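Local coordinates for beta-1,4-galactanase (PDB 1HJS), which hydrolyses the beta-1,4-galactosidic linkages of type I arabinogalactans as a family 53 glycoside hydrolase of clan GH-A, at residues I136-L141 and I153-L157; A1-V7 and V328-I332. One frame throughout, in Å; residues are numbered along the deposited sequence.

Contact 1. Residues I136-L141 and I153-L157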
ATOM      1  N   ILE A 136      -8.503   3.745   4.503  1.00 10.86           N
ATOM      2  CA  ILE A 136      -9.629   4.626   4.792  1.00 10.92           C
ATOM      3  C   ILE A 136     -10.785   3.934   5.510  1.00 12.01           C
ATOM      4  O   ILE A 136     -11.956   4.238   5.268  1.00 11.43           O
ATOM      5  CB  ILE A 136     -10.144   5.295   3.496  1.00 11.07           C
ATOM      6  CG1 ILE A 136     -10.523   4.234   2.457  1.00 11.03           C
ATOM      7  CG2 ILE A 136      -9.068   6.218   2.936  1.00 11.01           C
ATOM      8  CD1 ILE A 136     -11.154   4.822   1.193  1.00 10.60           C
ATOM      9  N   ARG A 137     -10.440   3.017   6.411  1.00 12.14           N
ATOM     10  CA  ARG A 137     -11.421   2.257   7.186  1.00 13.30           C
ATOM     11  C   ARG A 137     -12.278   3.150   8.088  1.00 12.65           C
ATOM     12  O   ARG A 137     -13.403   2.790   8.451  1.00 12.69           O
ATOM     13  CB  ARG A 137     -10.697   1.223   8.040  1.00 14.31           C
ATOM     14  CG  ARG A 137     -11.606   0.270   8.782  1.00 17.07           C
ATOM     15  CD  ARG A 137     -10.888  -0.217  10.029  1.00 20.62           C
ATOM     16  NE  ARG A 137     -11.059   0.707  11.136  1.00 21.95           N
ATOM     17  CZ  ARG A 137     -10.239   0.799  12.178  1.00 22.46           C
ATOM     18  NH1 ARG A 137      -9.161   0.029  12.264  1.00 22.20           N
ATOM     19  NH2 ARG A 137     -10.520   1.646  13.156  1.00 22.75           N
ATOM     20  N   ALA A 138     -11.738   4.299   8.474  1.00 12.58           N
ATOM     21  CA  ALA A 138     -12.482   5.241   9.304  1.00 12.77           C
ATOM     22  C   ALA A 138     -12.775   6.480   8.457  1.00 12.73           C
ATOM     23  O   ALA A 138     -13.022   7.568   8.975  1.00 12.85           O
ATOM     24  CB  ALA A 138     -11.673   5.613  10.545  1.00 13.59           C
ATOM     25  N   GLY A 139     -12.738   6.296   7.139  1.00 12.90           N
ATOM     26  CA  GLY A 139     -13.003   7.389   6.223  1.00 12.55           C
ATOM     27  C   GLY A 139     -11.743   8.109   5.783  1.00 13.01           C
ATOM     28  O   GLY A 139     -10.624   7.601   5.946  1.00 12.48           O
ATOM     29  N   LEU A 140     -11.926   9.299   5.224  1.00 12.89           N
ATOM     30  CA  LEU A 140     -10.811  10.110   4.751  1.00 12.63           C
ATOM     31  C   LEU A 140     -11.194  11.576   4.848  1.00 12.53           C
ATOM     32  O   LEU A 140     -12.353  11.898   5.115  1.00 12.74           O
ATOM     33  CB  LEU A 140     -10.494   9.777   3.290  1.00 12.62           C
ATOM     34  CG  LEU A 140     -11.530  10.244   2.255  1.00 12.74           C
ATOM     35  CD1 LEU A 140     -10.921  10.172   0.858  1.00 12.75           C
ATOM     36  CD2 LEU A 140     -12.787   9.386   2.343  1.00 12.34           C
ATOM     37  N   LEU A 141     -10.222  12.459   4.635  1.00 11.86           N
ATOM     38  CA  LEU A 141     -10.464  13.898   4.665  1.00 12.39           C
ATOM     39  C   LEU A 141     -11.402  14.285   5.810  1.00 12.47           C
ATOM     40  O   LEU A 141     -12.490  14.814   5.588  1.00 12.13           O
ATOM     41  CB  LEU A 141     -11.060  14.331   3.318  1.00 11.76           C
ATOM     42  CG  LEU A 141     -10.141  14.036   2.123  1.00 12.35           C
ATOM     43  CD1 LEU A 141     -10.911  14.102   0.817  1.00 11.08           C
ATOM     44  CD2 LEU A 141      -8.994  15.024   2.120  1.00 11.37           C
ATOM     45  N   ILE A 153     -18.442   9.991   2.282  1.00 14.09           N
ATOM     46  CA  ILE A 153     -17.361   9.093   1.882  1.00 14.07           C
ATOM     47  C   ILE A 153     -17.589   8.573   0.464  1.00 14.41           C
ATOM     48  O   ILE A 153     -16.687   8.616  -0.376  1.00 14.60           O
ATOM     49  CB  ILE A 153     -17.257   7.895   2.849  1.00 13.79           C
ATOM     50  CG1 ILE A 153     -16.864   8.394   4.241  1.00 12.94           C
ATOM     51  CG2 ILE A 153     -16.234   6.888   2.328  1.00 12.85           C
ATOM     52  CD1 ILE A 153     -16.873   7.315   5.302  1.00 13.20           C
ATOM     53  N   ALA A 154     -18.796   8.087   0.196  1.00 14.41           N
ATOM     54  CA  ALA A 154     -19.117   7.570  -1.129  1.00 15.11           C
ATOM     55  C   ALA A 154     -18.946   8.666  -2.178  1.00 15.62           C
ATOM     56  O   ALA A 154     -18.405   8.429  -3.257  1.00 14.88           O
ATOM     57  CB  ALA A 154     -20.551   7.035  -1.156  1.00 14.96           C
ATOM     58  N   ARG A 155     -19.407   9.869  -1.850  1.00 15.88           N
ATOM     59  CA  ARG A 155     -19.314  10.997  -2.765  1.00 17.06           C
ATOM     60  C   ARG A 155     -17.860  11.370  -3.044  1.00 16.35           C
ATOM     61  O   ARG A 155     -17.475  11.618  -4.191  1.00 15.13           O
ATOM     62  CB  ARG A 155     -20.057  12.194  -2.178  1.00 19.21           C
ATOM     63  CG  ARG A 155     -19.937  13.458  -2.994  1.00 23.04           C
ATOM     64  CD  ARG A 155     -21.295  13.915  -3.498  1.00 26.56           C
ATOM     65  NE  ARG A 155     -21.430  15.365  -3.386  1.00 29.11           N
ATOM     66  CZ  ARG A 155     -22.157  15.984  -2.462  1.00 29.89           C
ATOM     67  NH1 ARG A 155     -22.834  15.284  -1.557  1.00 30.51           N
ATOM     68  NH2 ARG A 155     -22.194  17.306  -2.434  1.00 30.17           N
ATOM     69  N   LEU A 156     -17.055  11.416  -1.990  1.00 15.05           N
ATOM     70  CA  LEU A 156     -15.648  11.755  -2.137  1.00 14.73           C
ATOM     71  C   LEU A 156     -14.924  10.715  -2.993  1.00 14.20           C
ATOM     72  O   LEU A 156     -14.184  11.068  -3.917  1.00 14.24           O
ATOM     73  CB  LEU A 156     -14.985  11.864  -0.757  1.00 14.60           C
ATOM     74  CG  LEU A 156     -15.411  13.066   0.096  1.00 14.72           C
ATOM     75  CD1 LEU A 156     -14.876  12.908   1.515  1.00 14.82           C
ATOM     76  CD2 LEU A 156     -14.889  14.356  -0.531  1.00 14.02           C
ATOM     77  N   LEU A 157     -15.141   9.436  -2.696  1.00 13.50           N
ATOM     78  CA  LEU A 157     -14.488   8.372  -3.454  1.00 13.39           C
ATOM     79  C   LEU A 157     -14.927   8.383  -4.919  1.00 13.99           C
ATOM     80  O   LEU A 157     -14.128   8.097  -5.819  1.00 13.62           O
ATOM     81  CB  LEU A 157     -14.768   7.009  -2.809  1.00 12.33           C
ATOM     82  CG  LEU A 157     -14.143   6.842  -1.416  1.00 12.60           C
ATOM     83  CD1 LEU A 157     -14.516   5.490  -0.836  1.00 12.18           C
ATOM     84  CD2 LEU A 157     -12.628   6.979  -1.512  1.00 12.04           C
TER
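Ile136 and Leu157 reach for each other tip to tip, the terminal methyl CD1 of Ile136 lying 3.8 Å from CD2 of Leu157 and 4.0 Å from its CD1, so that one methyl meets the fork of the leucine. CG1 of Ile136 stands between its own backbone N and carbonyl carbon (chi1 56°), and with the outer torsion extended this sends CD1 straight out to the helix. Leu140 uses its two branches separately: CD1 approaches CD2 of Leu157 at 4.3 Å, while CD2 is flanked by Leu156 and Ile153, 4.2 Å from Leu156 CD1 and 4.3 Å from Ile153 CG2. Leu140 and Leu156 run past one another in opposite senses, meeting at one methyl each, whereas Leu141 crosses Leu156 at a slant and brings its CD1 to 4.2 Å from Leu156 CD1. That single methyl of Leu156 thus serves both leucines of the 136-141 segment. At Gly139 the backbone itself forms the surface, its CA sitting 4.0 Å from Ile153 CD1, and the residue has a positive phi (93°).

The arrangement lays the loop after barrel strand 129-132, with its small hairpin of 139-140 and 145-146, against the face of helix 150-165 that carries Ile153, Leu156 and Leu157. Trp191 of helix 185-196 packs on Ile136, Ile153 and Leu157, and Leu109 of helix 102-122 on Leu141. Ile136 directly follows Glu135, the probable proton donor.

No hydrogen bond joins the two segments: their side chains meet through branched aliphatic carbons, and the adhesion depends on burial of methyl groups and shape rather than on directed polar bonds.

Contact 2. Residues A1-V7 and V328-I332. With SO4 (sulfate ion), chain H.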
ATOM      1  N   ALA A   1       2.150 -17.107  -9.944  1.00 24.66           N
ATOM      2  CA  ALA A   1       0.744 -17.047  -9.453  1.00 23.90           C
ATOM      3  C   ALA A   1       0.267 -15.602  -9.329  1.00 23.23           C
ATOM      4  O   ALA A   1      -0.705 -15.205  -9.976  1.00 23.79           O
ATOM      5  CB  ALA A   1       0.637 -17.751  -8.102  1.00 24.95           C
ATOM      6  N   LEU A   2       0.953 -14.816  -8.505  1.00 21.49           N
ATOM      7  CA  LEU A   2       0.588 -13.417  -8.303  1.00 19.69           C
ATOM      8  C   LEU A   2       0.925 -12.543  -9.502  1.00 18.58           C
ATOM      9  O   LEU A   2       1.975 -12.698 -10.123  1.00 18.50           O
ATOM     10  CB  LEU A   2       1.302 -12.846  -7.075  1.00 18.96           C
ATOM     11  CG  LEU A   2       0.910 -13.375  -5.699  1.00 18.78           C
ATOM     12  CD1 LEU A   2       1.786 -12.715  -4.642  1.00 18.84           C
ATOM     13  CD2 LEU A   2      -0.565 -13.089  -5.436  1.00 18.35           C
ATOM     14  N   THR A   3       0.033 -11.614  -9.813  1.00 17.11           N
ATOM     15  CA  THR A   3       0.254 -10.698 -10.919  1.00 16.10           C
ATOM     16  C   THR A   3       1.227  -9.624 -10.453  1.00 15.20           C
ATOM     17  O   THR A   3       2.154  -9.246 -11.172  1.00 14.35           O
ATOM     18  CB  THR A   3      -1.061 -10.026 -11.348  1.00 16.50           C
ATOM     19  OG1 THR A   3      -1.944 -11.019 -11.876  1.00 17.20           O
ATOM     20  CG2 THR A   3      -0.805  -8.958 -12.404  1.00 16.54           C
ATOM     21  N   TYR A   4       1.011  -9.151  -9.230  1.00 13.89           N
ATOM     22  CA  TYR A   4       1.852  -8.111  -8.653  1.00 13.73           C
ATOM     23  C   TYR A   4       2.689  -8.643  -7.504  1.00 13.07           C
ATOM     24  O   TYR A   4       2.153  -9.076  -6.486  1.00 12.80           O
ATOM     25  CB  TYR A   4       0.982  -6.961  -8.142  1.00 13.42           C
ATOM     26  CG  TYR A   4       0.023  -6.419  -9.178  1.00 14.25           C
ATOM     27  CD1 TYR A   4       0.458  -5.545 -10.179  1.00 14.57           C
ATOM     28  CD2 TYR A   4      -1.312  -6.819  -9.187  1.00 14.51           C
ATOM     29  CE1 TYR A   4      -0.418  -5.090 -11.166  1.00 14.84           C
ATOM     30  CE2 TYR A   4      -2.193  -6.372 -10.168  1.00 14.92           C
ATOM     31  CZ  TYR A   4      -1.739  -5.511 -11.156  1.00 14.99           C
ATOM     32  OH  TYR A   4      -2.603  -5.099 -12.137  1.00 15.03           O
ATOM     33  N   ARG A   5       4.003  -8.624  -7.687  1.00 12.64           N
ATOM     34  CA  ARG A   5       4.936  -9.059  -6.653  1.00 12.48           C
ATOM     35  C   ARG A   5       5.669  -7.770  -6.325  1.00 11.78           C
ATOM     36  O   ARG A   5       6.571  -7.368  -7.056  1.00 12.10           O
ATOM     37  CB  ARG A   5       5.925 -10.092  -7.205  1.00 12.83           C
ATOM     38  CG  ARG A   5       5.289 -11.373  -7.729  1.00 13.75           C
ATOM     39  CD  ARG A   5       6.367 -12.376  -8.138  1.00 14.77           C
ATOM     40  NE  ARG A   5       7.276 -11.805  -9.130  1.00 14.93           N
ATOM     41  CZ  ARG A   5       7.009 -11.720 -10.429  1.00 15.83           C
ATOM     42  NH1 ARG A   5       5.860 -12.181 -10.905  1.00 15.94           N
ATOM     43  NH2 ARG A   5       7.883 -11.156 -11.251  1.00 16.11           N
ATOM     44  N   GLY A   6       5.283  -7.101  -5.247  1.00 11.66           N
ATOM     45  CA  GLY A   6       5.953  -5.851  -4.959  1.00 11.76           C
ATOM     46  C   GLY A   6       6.329  -5.479  -3.545  1.00 11.57           C
ATOM     47  O   GLY A   6       6.167  -6.246  -2.594  1.00 11.27           O
ATOM     48  N   VAL A   7       6.866  -4.270  -3.438  1.00 10.93           N
ATOM     49  CA  VAL A   7       7.267  -3.701  -2.167  1.00 11.11           C
ATOM     50  C   VAL A   7       6.963  -2.217  -2.255  1.00 11.30           C
ATOM     51  O   VAL A   7       6.864  -1.654  -3.353  1.00 11.73           O
ATOM     52  CB  VAL A   7       8.794  -3.858  -1.902  1.00 10.96           C
ATOM     53  CG1 VAL A   7       9.197  -5.318  -1.983  1.00 10.29           C
ATOM     54  CG2 VAL A   7       9.597  -3.013  -2.901  1.00 11.33           C
ATOM     55  N   VAL A 328      12.612 -13.994  -2.230  1.00 13.89           N
ATOM     56  CA  VAL A 328      11.307 -14.636  -2.122  1.00 13.92           C
ATOM     57  C   VAL A 328      10.387 -14.203  -3.261  1.00 14.12           C
ATOM     58  O   VAL A 328       9.532 -14.964  -3.712  1.00 13.40           O
ATOM     59  CB  VAL A 328      10.628 -14.307  -0.765  1.00 13.89           C
ATOM     60  CG1 VAL A 328      10.247 -12.835  -0.704  1.00 13.09           C
ATOM     61  CG2 VAL A 328       9.403 -15.193  -0.567  1.00 13.84           C
ATOM     62  N   PHE A 329      10.576 -12.979  -3.742  1.00 14.86           N
ATOM     63  CA  PHE A 329       9.743 -12.464  -4.822  1.00 15.54           C
ATOM     64  C   PHE A 329       9.943 -13.199  -6.144  1.00 16.68           C
ATOM     65  O   PHE A 329       9.198 -12.991  -7.104  1.00 16.53           O
ATOM     66  CB  PHE A 329       9.983 -10.964  -4.972  1.00 15.02           C
ATOM     67  CG  PHE A 329       9.546 -10.179  -3.771  1.00 14.60           C
ATOM     68  CD1 PHE A 329       8.188  -9.976  -3.516  1.00 14.88           C
ATOM     69  CD2 PHE A 329      10.477  -9.705  -2.858  1.00 14.53           C
ATOM     70  CE1 PHE A 329       7.771  -9.312  -2.366  1.00 14.39           C
ATOM     71  CE2 PHE A 329      10.073  -9.043  -1.704  1.00 15.26           C
ATOM     72  CZ  PHE A 329       8.713  -8.846  -1.458  1.00 15.02           C
ATOM     73  N   GLN A 330      10.942 -14.073  -6.181  1.00 17.29           N
ATOM     74  CA  GLN A 330      11.216 -14.868  -7.373  1.00 18.56           C
ATOM     75  C   GLN A 330      10.427 -16.173  -7.316  1.00 18.97           C
ATOM     76  O   GLN A 330      10.384 -16.919  -8.294  1.00 18.98           O
ATOM     77  CB  GLN A 330      12.705 -15.224  -7.449  1.00 19.07           C
ATOM     78  CG  GLN A 330      13.635 -14.075  -7.793  1.00 19.60           C
ATOM     79  CD  GLN A 330      15.096 -14.486  -7.760  1.00 20.65           C
ATOM     80  OE1 GLN A 330      15.968 -13.770  -8.260  1.00 22.09           O
ATOM     81  NE2 GLN A 330      15.375 -15.636  -7.161  1.00 19.11           N
ATOM     82  N   ARG A 331       9.800 -16.443  -6.175  1.00 19.40           N
ATOM     83  CA  ARG A 331       9.086 -17.701  -5.993  1.00 19.96           C
ATOM     84  C   ARG A 331       7.592 -17.632  -5.689  1.00 20.18           C
ATOM     85  O   ARG A 331       7.010 -18.637  -5.281  1.00 20.31           O
ATOM     86  CB  ARG A 331       9.783 -18.505  -4.890  1.00 19.88           C
ATOM     87  CG  ARG A 331      11.296 -18.614  -5.070  1.00 20.27           C
ATOM     88  CD  ARG A 331      11.925 -19.520  -4.017  1.00 20.39           C
ATOM     89  NE  ARG A 331      11.938 -18.930  -2.680  1.00 20.16           N
ATOM     90  CZ  ARG A 331      12.839 -18.050  -2.254  1.00 20.44           C
ATOM     91  NH1 ARG A 331      13.815 -17.647  -3.060  1.00 19.63           N
ATOM     92  NH2 ARG A 331      12.778 -17.584  -1.014  1.00 20.51           N
ATOM     93  N   ILE A 332       6.972 -16.472  -5.890  1.00 20.48           N
ATOM     94  CA  ILE A 332       5.542 -16.326  -5.614  1.00 20.93           C
ATOM     95  C   ILE A 332       4.745 -15.794  -6.803  1.00 21.75           C
ATOM     96  O   ILE A 332       5.359 -15.531  -7.852  1.00 21.96           O
ATOM     97  CB  ILE A 332       5.302 -15.392  -4.409  1.00 20.65           C
ATOM     98  CG1 ILE A 332       5.871 -14.003  -4.696  1.00 20.40           C
ATOM     99  CG2 ILE A 332       5.939 -15.987  -3.161  1.00 20.66           C
ATOM    100  CD1 ILE A 332       5.640 -13.001  -3.590  1.00 19.86           C
ATOM    101  OXT ILE A 332       3.508 -15.651  -6.670  1.00 23.10           O
TER
HETATM  102  S   SO4 H 703       6.182 -10.772 -14.553  1.00 57.00           S
HETATM  103  O1  SO4 H 703       6.280 -11.925 -15.689  1.00 57.37           O
HETATM  104  O2  SO4 H 703       4.923 -11.021 -13.881  1.00 57.12           O
HETATM  105  O3  SO4 H 703       7.212 -10.844 -13.760  1.00 57.19           O
HETATM  106  O4  SO4 H 703       6.079  -9.562 -15.325  1.00 57.45           O
HETATM  107  O   HOH W   1       4.082 -14.164 -10.007  1.00 15.29           O
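Two chain ends meet here, with Ala1 facing Ile332 and Arg5 facing Phe329, each pair of CA atoms 6.2 Å apart. Residues 4-7 are extended in a strand; 328-330 end a 3-10 segment, after which the chain runs out to its terminal carboxylate. Leu2 N donates a nearly straight hydrogen bond (168°) to Ile332 OXT at 3.3 Å, and the terminal amine of Ala1 makes a long salt bridge to the same oxygen, N to OXT 3.8 Å. The other carboxylate oxygen, Ile332 O, accepts a hydrogen bond from a water that also donates to Leu2 O and accepts from Arg5 NH1, tying both segments and the guanidinium together.

Strand 4-8 is the first of the eight parallel strands of the TIM barrel and is bonded through Tyr4 and Gly6 to the last, 290-296, so the C-terminal tail packs beside the seam where the barrel closes. Helix 270-285 lies against Leu2 and Val328.

Arg5 slides past Ile332 in the opposite direction, its CD 3.8 Å from Ile332 CG1. A bend at chi3 (-56°) turns the guanidinium out of line with the arginine's own methylene chain, toward a sulfate, probably from the crystallisation liquor, which lies at its edge and in its plane. NH2 bonds almost straight to sulfate O3 at 2.6 Å, and NH1 more weakly to O2; NE is also hydrogen-bonded to Gly40 O. Leu2 meets Ile332 methyl to methyl, CD1 to CD1 4.0 Å. Deeper in, Phe329 extends its ring from the 3-10 segment to the strand: Val7 CG1 approaches its CZ at 3.6 Å, and Gly6 O is 3.5 Å from its CE1, while Val41 touches both Val7 and Phe329.

Contacts 1 and 2 lie on opposite sides of the chain's centre, their centres 30 Å apart and their nearest atoms about 18 Å, without touching. Along the sequence, contact 2 joins the two termini and so encloses contact 1, whose segments are separated by just eleven residues. They share the eight-stranded barrel but at different points: residues 1-7 enter strand 4-8, whereas 136-141 follow strand 129-132, the fourth. Contact 2 thus brings the two ends of the chain together next to the barrel's closing strand 290-296, while contact 1 packs the loop that follows the probable proton donor onto helix 150-165.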